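Local coordinates for protein transcriptional regulator, LacI family (PDB 4RKQ) that probably regulates transcription as a LacI-family regulator whose periplasmic-binding-protein-like domain is thought to sense a sugar or related small effector, at residues A[27-32]-A[244-249]; A[35-40]-A[252-257]; A[20-25]-A[31-36]. All coordinates share one frame; numbering follows the deposited sequence.

Contact 1: A[27-32]-A[244-249]; sequences NPYFPA and LDLREV. With EDO (1,2-ethanediol), chain F.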
loop_
_atom_site.group_PDB
_atom_site.type_symbol
_atom_site.label_atom_id
_atom_site.label_comp_id
_atom_site.label_asym_id
_atom_site.label_seq_id
_atom_site.Cartn_x
_atom_site.Cartn_y
_atom_site.Cartn_z
ATOM N N ASN A 27 0.547 5.454 3.528
ATOM C CA ASN A 27 1.500 4.768 4.387
ATOM C C ASN A 27 1.188 3.298 4.229
ATOM O O ASN A 27 0.080 2.891 4.547
ATOM C CB ASN A 27 1.303 5.210 5.815
ATOM C CG ASN A 27 2.136 4.402 6.797
ATOM O OD1 ASN A 27 2.738 3.377 6.456
ATOM N ND2 ASN A 27 2.120 4.830 8.041
ATOM N N PRO A 28 2.117 2.512 3.659
ATOM C CA PRO A 28 1.790 1.117 3.329
ATOM C C PRO A 28 1.303 0.254 4.499
ATOM O O PRO A 28 0.686 -0.801 4.261
ATOM C CB PRO A 28 3.096 0.570 2.768
ATOM C CG PRO A 28 3.766 1.768 2.203
ATOM C CD PRO A 28 3.445 2.885 3.158
ATOM N N TYR A 29 1.556 0.671 5.742
ATOM C CA TYR A 29 0.969 -0.024 6.874
ATOM C C TYR A 29 -0.541 -0.123 6.737
ATOM O O TYR A 29 -1.107 -1.156 7.019
ATOM C CB TYR A 29 1.312 0.687 8.190
ATOM C CG TYR A 29 0.617 0.014 9.337
ATOM C CD1 TYR A 29 1.048 -1.220 9.784
ATOM C CD2 TYR A 29 -0.519 0.561 9.924
ATOM C CE1 TYR A 29 0.374 -1.879 10.795
ATOM C CE2 TYR A 29 -1.188 -0.088 10.962
ATOM C CZ TYR A 29 -0.750 -1.330 11.366
ATOM O OH TYR A 29 -1.399 -2.010 12.380
ATOM N N PHE A 30 -1.214 0.952 6.329
ATOM C CA PHE A 30 -2.668 0.971 6.421
ATOM C C PHE A 30 -3.354 0.053 5.423
ATOM O O PHE A 30 -4.260 -0.675 5.819
ATOM C CB PHE A 30 -3.245 2.396 6.471
ATOM C CG PHE A 30 -2.915 3.115 7.758
ATOM C CD1 PHE A 30 -3.390 2.648 8.953
ATOM C CD2 PHE A 30 -2.022 4.176 7.773
ATOM C CE1 PHE A 30 -3.046 3.254 10.130
ATOM C CE2 PHE A 30 -1.702 4.813 8.945
ATOM C CZ PHE A 30 -2.219 4.352 10.136
ATOM N N PRO A 31 -2.885 -0.012 4.192
ATOM C CA PRO A 31 -3.464 -1.025 3.301
ATOM C C PRO A 31 -3.169 -2.451 3.736
ATOM O O PRO A 31 -4.005 -3.300 3.557
ATOM C CB PRO A 31 -2.830 -0.747 1.937
ATOM C CG PRO A 31 -2.115 0.544 2.070
ATOM C CD PRO A 31 -2.086 1.001 3.466
ATOM N N ALA A 32 -2.011 -2.681 4.350
ATOM C CA ALA A 32 -1.680 -4.026 4.849
ATOM C C ALA A 32 -2.582 -4.427 6.000
ATOM O O ALA A 32 -3.128 -5.536 6.039
ATOM C CB ALA A 32 -0.240 -4.092 5.258
ATOM N N LEU A 244 4.761 -6.936 14.168
ATOM C CA LEU A 244 3.866 -8.044 14.521
ATOM C C LEU A 244 3.251 -8.439 13.203
ATOM O O LEU A 244 3.170 -7.599 12.287
ATOM C CB LEU A 244 2.800 -7.650 15.558
ATOM N N ASP A 245 2.868 -9.715 13.100
ATOM C CA ASP A 245 2.306 -10.264 11.889
ATOM C C ASP A 245 0.982 -9.550 11.767
ATOM O O ASP A 245 0.227 -9.418 12.749
ATOM C CB ASP A 245 2.096 -11.790 11.986
ATOM C CG ASP A 245 1.798 -12.447 10.615
ATOM O OD1 ASP A 245 1.249 -11.807 9.675
ATOM O OD2 ASP A 245 2.109 -13.644 10.480
ATOM N N LEU A 246 0.743 -8.982 10.603
ATOM C CA LEU A 246 -0.525 -8.302 10.385
ATOM C C LEU A 246 -1.696 -9.244 10.483
ATOM O O LEU A 246 -2.771 -8.815 10.753
ATOM C CB LEU A 246 -0.503 -7.587 9.042
ATOM C CG LEU A 246 0.297 -6.298 9.308
ATOM C CD1 LEU A 246 0.935 -5.756 8.054
ATOM C CD2 LEU A 246 -0.598 -5.266 9.979
ATOM N N ARG A 247 -1.479 -10.551 10.314
ATOM C CA ARG A 247 -2.556 -11.519 10.547
ATOM C C ARG A 247 -2.983 -11.564 12.021
ATOM O O ARG A 247 -4.168 -11.729 12.316
ATOM C CB ARG A 247 -2.151 -12.919 10.092
ATOM C CG ARG A 247 -2.075 -13.052 8.587
ATOM C CD ARG A 247 -1.968 -14.512 8.188
ATOM N NE ARG A 247 -0.775 -14.715 7.382
ATOM C CZ ARG A 247 0.249 -15.492 7.716
ATOM N NH1 ARG A 247 1.281 -15.574 6.897
ATOM N NH2 ARG A 247 0.239 -16.203 8.842
ATOM N N GLU A 248 -2.006 -11.486 12.921
ATOM C CA GLU A 248 -2.241 -11.400 14.379
ATOM C C GLU A 248 -2.938 -10.109 14.802
ATOM O O GLU A 248 -3.815 -10.130 15.668
ATOM C CB GLU A 248 -0.913 -11.490 15.144
ATOM C CG GLU A 248 -0.638 -12.852 15.741
ATOM C CD GLU A 248 0.776 -13.317 15.482
ATOM O OE1 GLU A 248 1.651 -13.100 16.345
ATOM O OE2 GLU A 248 1.015 -13.885 14.397
ATOM N N VAL A 249 -2.521 -8.983 14.238
ATOM C CA VAL A 249 -3.196 -7.723 14.569
ATOM C C VAL A 249 -4.644 -7.770 14.099
ATOM O O VAL A 249 -5.586 -7.435 14.847
ATOM C CB VAL A 249 -2.519 -6.485 13.975
ATOM C CG1 VAL A 249 -3.322 -5.259 14.363
ATOM C CG2 VAL A 249 -1.097 -6.347 14.481
HETATM C C1 EDO F . 1.906 3.638 11.444
HETATM O O1 EDO F . 2.888 3.244 10.467
HETATM C C2 EDO F . 1.589 2.505 12.394
HETATM O O2 EDO F . 2.796 2.275 13.132
#
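Leu246, the first residue of helix 246-262, puts its two methyl groups onto the start of helix 29-43. The apolar contacts divide between its branches: CD1 presses against Ala32 CB at 3.5 Å, tighter than usual for two carbons, while CD2 approaches Tyr29 CE1 at 3.6 Å, oblique to the ring. Tyr29 reaches that methyl with CG anti to the backbone N (chi1 176°); Val249 CG1 lies more loosely near the phenol oxygen, which is hydrogen-bonded to Tyr77 OH. No hydrogen bond joins the two segments. Polar interactions instead secure each helix start. Asn27 OD1 accepts from Tyr29 N at 3.0 Å, the donor lying above the carbonyl plane, and Asp245, the N-cap, accepts through OD1 from Arg247 N at 3.1 Å. The diol meets the other arm of the Asn27 amide: ND2 donates to O1 of ethanediol at 3.0 Å, and ethanediol C2 sits over one face of the Tyr29 ring, offset toward the rim. Asp227, Arg151 and Asn199 are also hydrogen-bonded to this diol, probably from the crystallisation liquor. Asn27 thus serves helix start and diol at once, and Leu246 packs on the side of Tyr29 away from the diol, consistent with a place in the probable effector pocket.

Contact 2: A[35-40]-A[252-257]; sequences SSVVEL and AAVELL
Val254 CG2 is the single methyl through which helix 246-262 meets helix 29-43 here, directed at a methyl of Val37 and the CB of Leu40. The closer approach is to Leu40 CB, at 4.0 Å, and Val37 CG1 follows at 4.2 Å, so the methyl rests between two residues about one helical turn apart. Torsion explains the choice of branch: with CG1 anti to the backbone N (chi1 170°), CG2 is left beside that N and faces the other helix. Val37 CA and Val254 CA are 7.0 Å apart. The sheet side is buried: Val37 also packs on Leu20 and Ile75 of the neighbouring strands, and Leu257, a turn beyond Ala253, goes down onto Val18, Ala73 and Ile95. The outer side is looser. Leu40 is only partly buried, Glu255 is exposed and makes no contact across the pair, and Ala252 turns its methyl away. Glu39 OE1 is hydrogen-bonded to His55 ND1 of the second subunit. With no hydrogen bond or charge pair between them, the two segments meet through small aliphatic surfaces, an interaction with little directional demand; the polar link between the same helices lies further along, where Ser36 OG is hydrogen-bonded to Leu246 O.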
loop_
_atom_site.group_PDB
_atom_site.type_symbol
_atom_site.label_atom_id
_atom_site.label_comp_id
_atom_site.label_asym_id
_atom_site.label_seq_id
_atom_site.Cartn_x
_atom_site.Cartn_y
_atom_site.Cartn_z
ATOM N N SER A 35 -6.197 -4.907 4.551
ATOM C CA SER A 35 -6.315 -6.153 3.812
ATOM C C SER A 35 -6.458 -7.334 4.805
ATOM O O SER A 35 -7.233 -8.258 4.590
ATOM C CB SER A 35 -5.069 -6.374 2.946
ATOM O OG SER A 35 -5.157 -7.607 2.259
ATOM N N SER A 36 -5.684 -7.308 5.886
ATOM C CA SER A 36 -5.708 -8.409 6.844
ATOM C C SER A 36 -7.078 -8.492 7.534
ATOM O O SER A 36 -7.643 -9.582 7.728
ATOM C CB SER A 36 -4.565 -8.235 7.851
ATOM O OG SER A 36 -4.776 -9.111 8.922
ATOM N N VAL A 37 -7.636 -7.342 7.894
ATOM C CA VAL A 37 -8.972 -7.288 8.487
ATOM C C VAL A 37 -10.051 -7.695 7.481
ATOM O O VAL A 37 -10.969 -8.469 7.826
ATOM C CB VAL A 37 -9.329 -5.901 9.103
ATOM C CG1 VAL A 37 -10.762 -5.901 9.604
ATOM C CG2 VAL A 37 -8.386 -5.559 10.249
ATOM N N VAL A 38 -9.942 -7.226 6.243
ATOM C CA VAL A 38 -10.929 -7.605 5.236
ATOM C C VAL A 38 -10.899 -9.129 4.972
ATOM O O VAL A 38 -11.955 -9.703 4.818
ATOM C CB VAL A 38 -10.773 -6.848 3.937
ATOM C CG1 VAL A 38 -11.755 -7.339 2.922
ATOM C CG2 VAL A 38 -11.060 -5.373 4.181
ATOM N N GLU A 39 -9.707 -9.711 4.914
ATOM C CA GLU A 39 -9.532 -11.172 4.821
ATOM C C GLU A 39 -10.305 -11.934 5.910
ATOM O O GLU A 39 -11.135 -12.796 5.608
ATOM C CB GLU A 39 -8.072 -11.565 4.877
ATOM C CG GLU A 39 -7.789 -13.088 4.893
ATOM C CD GLU A 39 -7.938 -13.794 3.556
ATOM O OE1 GLU A 39 -8.357 -13.164 2.555
ATOM O OE2 GLU A 39 -7.630 -15.013 3.502
ATOM N N LEU A 40 -10.076 -11.586 7.167
ATOM C CA LEU A 40 -10.674 -12.341 8.278
ATOM C C LEU A 40 -12.159 -12.135 8.338
ATOM O O LEU A 40 -12.888 -13.075 8.563
ATOM C CB LEU A 40 -9.998 -12.002 9.600
ATOM C CG LEU A 40 -8.531 -12.350 9.599
ATOM C CD1 LEU A 40 -7.846 -11.603 10.726
ATOM C CD2 LEU A 40 -8.336 -13.848 9.706
ATOM N N ALA A 252 -6.639 -10.181 16.277
ATOM C CA ALA A 252 -6.959 -9.621 17.578
ATOM C C ALA A 252 -8.178 -8.692 17.469
ATOM O O ALA A 252 -9.082 -8.711 18.305
ATOM C CB ALA A 252 -5.755 -8.859 18.105
ATOM N N ALA A 253 -8.202 -7.840 16.455
ATOM C CA ALA A 253 -9.380 -6.966 16.223
ATOM C C ALA A 253 -10.670 -7.731 15.904
ATOM O O ALA A 253 -11.696 -7.501 16.484
ATOM C CB ALA A 253 -9.077 -5.938 15.135
ATOM N N VAL A 254 -10.632 -8.632 14.949
ATOM C CA VAL A 254 -11.825 -9.354 14.563
ATOM C C VAL A 254 -12.314 -10.273 15.662
ATOM O O VAL A 254 -13.517 -10.348 15.926
ATOM C CB VAL A 254 -11.563 -10.183 13.297
ATOM C CG1 VAL A 254 -12.731 -11.137 13.001
ATOM C CG2 VAL A 254 -11.296 -9.254 12.147
ATOM N N GLU A 255 -11.397 -10.911 16.371
ATOM C CA GLU A 255 -11.830 -11.782 17.466
ATOM C C GLU A 255 -12.420 -10.975 18.616
ATOM O O GLU A 255 -13.430 -11.346 19.199
ATOM C CB GLU A 255 -10.673 -12.655 17.935
ATOM C CG GLU A 255 -10.407 -13.726 16.910
ATOM C CD GLU A 255 -9.315 -14.687 17.347
ATOM O OE1 GLU A 255 -8.577 -14.394 18.310
ATOM O OE2 GLU A 255 -9.179 -15.736 16.700
ATOM N N LEU A 256 -11.847 -9.821 18.909
ATOM C CA LEU A 256 -12.475 -8.947 19.859
ATOM C C LEU A 256 -13.901 -8.573 19.411
ATOM O O LEU A 256 -14.846 -8.543 20.225
ATOM C CB LEU A 256 -11.612 -7.692 20.007
ATOM C CG LEU A 256 -11.915 -6.690 21.067
ATOM C CD1 LEU A 256 -12.221 -7.361 22.394
ATOM C CD2 LEU A 256 -10.715 -5.758 21.202
ATOM N N LEU A 257 -14.071 -8.241 18.133
ATOM C CA LEU A 257 -15.395 -7.824 17.659
ATOM C C LEU A 257 -16.364 -9.006 17.722
ATOM O O LEU A 257 -17.506 -8.848 18.071
ATOM C CB LEU A 257 -15.316 -7.327 16.233
ATOM C CG LEU A 257 -16.620 -6.841 15.626
ATOM C CD1 LEU A 257 -17.303 -5.786 16.497
ATOM C CD2 LEU A 257 -16.292 -6.309 14.231
#

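Contact 3: A[20-25]-A[31-36]; sequences LAIPDL and PAFASS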
loop_
_atom_site.group_PDB
_atom_site.type_symbol
_atom_site.label_atom_id
_atom_site.label_comp_id
_atom_site.label_asym_id
_atom_site.label_seq_id
_atom_site.Cartn_x
_atom_site.Cartn_y
_atom_site.Cartn_z
ATOM N N LEU A 20 -14.288 -0.119 8.329
ATOM C CA LEU A 20 -12.908 0.027 8.667
ATOM C C LEU A 20 -12.522 1.463 8.347
ATOM O O LEU A 20 -12.626 1.911 7.201
ATOM C CB LEU A 20 -12.110 -0.935 7.783
ATOM C CG LEU A 20 -10.749 -1.517 7.982
ATOM C CD1 LEU A 20 -10.453 -1.843 9.434
ATOM C CD2 LEU A 20 -10.746 -2.773 7.084
ATOM N N ALA A 21 -12.074 2.183 9.357
ATOM C CA ALA A 21 -11.658 3.585 9.187
ATOM C C ALA A 21 -10.094 3.684 9.224
ATOM O O ALA A 21 -9.441 3.250 10.188
ATOM C CB ALA A 21 -12.290 4.441 10.269
ATOM N N ILE A 22 -9.497 4.191 8.163
ATOM C CA ILE A 22 -8.054 4.376 8.147
ATOM C C ILE A 22 -7.720 5.810 7.720
ATOM O O ILE A 22 -8.416 6.341 6.885
ATOM C CB ILE A 22 -7.327 3.380 7.251
ATOM C CG1 ILE A 22 -8.006 3.325 5.928
ATOM C CG2 ILE A 22 -7.364 1.977 7.900
ATOM C CD1 ILE A 22 -7.148 2.724 4.856
ATOM N N PRO A 23 -6.672 6.390 8.315
ATOM C CA PRO A 23 -6.360 7.787 8.057
ATOM C C PRO A 23 -5.744 8.062 6.703
ATOM O O PRO A 23 -5.746 9.174 6.297
ATOM C CB PRO A 23 -5.355 8.146 9.149
ATOM C CG PRO A 23 -4.796 6.878 9.607
ATOM C CD PRO A 23 -5.831 5.827 9.378
ATOM N N ASP A 24 -5.148 7.066 6.057
ATOM C CA ASP A 24 -4.645 7.232 4.693
ATOM C C ASP A 24 -4.396 5.878 4.122
ATOM O O ASP A 24 -4.463 4.886 4.834
ATOM C CB ASP A 24 -3.341 8.057 4.650
ATOM C CG ASP A 24 -2.198 7.415 5.425
ATOM O OD1 ASP A 24 -1.709 6.318 5.046
ATOM O OD2 ASP A 24 -1.796 8.009 6.438
ATOM N N LEU A 25 -4.147 5.845 2.818
ATOM C CA LEU A 25 -3.749 4.634 2.089
ATOM C C LEU A 25 -2.346 4.794 1.477
ATOM O O LEU A 25 -1.884 3.966 0.726
ATOM C CB LEU A 25 -4.746 4.369 0.975
ATOM C CG LEU A 25 -6.115 3.789 1.390
ATOM C CD1 LEU A 25 -7.132 3.935 0.278
ATOM C CD2 LEU A 25 -5.947 2.341 1.774
ATOM N N PRO A 31 -2.885 -0.012 4.192
ATOM C CA PRO A 31 -3.464 -1.025 3.301
ATOM C C PRO A 31 -3.169 -2.451 3.736
ATOM O O PRO A 31 -4.005 -3.300 3.557
ATOM C CB PRO A 31 -2.830 -0.747 1.937
ATOM C CG PRO A 31 -2.115 0.544 2.070
ATOM C CD PRO A 31 -2.086 1.001 3.466
ATOM N N ALA A 32 -2.011 -2.681 4.350
ATOM C CA ALA A 32 -1.680 -4.026 4.849
ATOM C C ALA A 32 -2.582 -4.427 6.000
ATOM O O ALA A 32 -3.128 -5.536 6.039
ATOM C CB ALA A 32 -0.240 -4.092 5.258
ATOM N N PHE A 33 -2.792 -3.503 6.920
ATOM C CA PHE A 33 -3.731 -3.693 8.012
ATOM C C PHE A 33 -5.149 -3.920 7.503
ATOM O O PHE A 33 -5.822 -4.869 7.889
ATOM C CB PHE A 33 -3.708 -2.478 8.942
ATOM C CG PHE A 33 -4.809 -2.474 9.944
ATOM C CD1 PHE A 33 -4.762 -3.313 11.032
ATOM C CD2 PHE A 33 -5.876 -1.628 9.801
ATOM C CE1 PHE A 33 -5.754 -3.334 11.958
ATOM C CE2 PHE A 33 -6.880 -1.645 10.726
ATOM C CZ PHE A 33 -6.821 -2.488 11.799
ATOM N N ALA A 34 -5.624 -3.037 6.639
ATOM C CA ALA A 34 -6.948 -3.177 6.085
ATOM C C ALA A 34 -7.147 -4.502 5.383
ATOM O O ALA A 34 -8.171 -5.138 5.607
ATOM C CB ALA A 34 -7.296 -2.023 5.145
ATOM N N SER A 35 -6.197 -4.907 4.551
ATOM C CA SER A 35 -6.315 -6.153 3.812
ATOM C C SER A 35 -6.458 -7.334 4.805
ATOM O O SER A 35 -7.233 -8.258 4.590
ATOM C CB SER A 35 -5.069 -6.374 2.946
ATOM O OG SER A 35 -5.157 -7.607 2.259
ATOM N N SER A 36 -5.684 -7.308 5.886
ATOM C CA SER A 36 -5.708 -8.409 6.844
ATOM C C SER A 36 -7.078 -8.492 7.534
ATOM O O SER A 36 -7.643 -9.582 7.728
ATOM C CB SER A 36 -4.565 -8.235 7.851
ATOM O OG SER A 36 -4.776 -9.111 8.922
#
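Leu20 and Ile22 of strand 17-22 face Phe33 and Ala34 of helix 29-43 within a beta-alpha-beta unit, strand 17-22, helix 29-43, strand 47-52, of the Rossmann-like fold shared by periplasmic-binding-protein-like domains. The short strand and helix segments run nearly antiparallel, at 175°, the axes approaching to 9.8 Å, as expected for the first strand and the helix of a beta-alpha-beta crossover. Leu20 divides its methyls between two helix residues: CD1 comes obliquely to Phe33 CE2 at 3.8 Å, whereas CD2 settles 4.0 Å from Ala34 CB and also touches the carbonyl oxygen of Ala34. Phe33 CG lies opposite the backbone N (chi1 169°), which carries the ring toward Leu20 and Ile22. Ala21 points away from the helix. Ile22 then returns to the same face, with CG2 at the edge of the Phe33 ring, near its plane, 4.3 Å from Phe33 CD2; Tyr77 meets that ring edge-to-face. Beyond the strand, Asp24 turns its CB away, and its OD1 accepts a hydrogen bond from Asn27 N in the loop leading to the helix. Leu25 closes the segment at Pro31, and both pack against the second subunit, where Pro31 meets its own counterpart. Across this last pair the Leu25 carbonyl O lies 3.7 Å from Pro31 CG, closer than the side-chain approach of Leu25 CD2 to the same Pro31 CG at 4.2 Å.

Helix 29-43 is common to all three contacts: its start and middle meet helix 246-262 in contacts 1 and 2, and its sheet-facing side meets strand 17-22 in contact 3. The centres of contacts 1 and 2 are about 11 Å apart, those of contacts 1 and 3 about 8 Å. Between contacts 1 and 2, Ser36 OG lies 2.7 Å from Leu246 O, a probable hydrogen bond between the helices. Leu20 connects contacts 2 and 3, its CD2 lying 3.9 Å from Val38 CG2. Of the three, contact 1 holds the bound diol; all three come within reach of the second subunit, contacts 1 and 3 through the Pro31 they share.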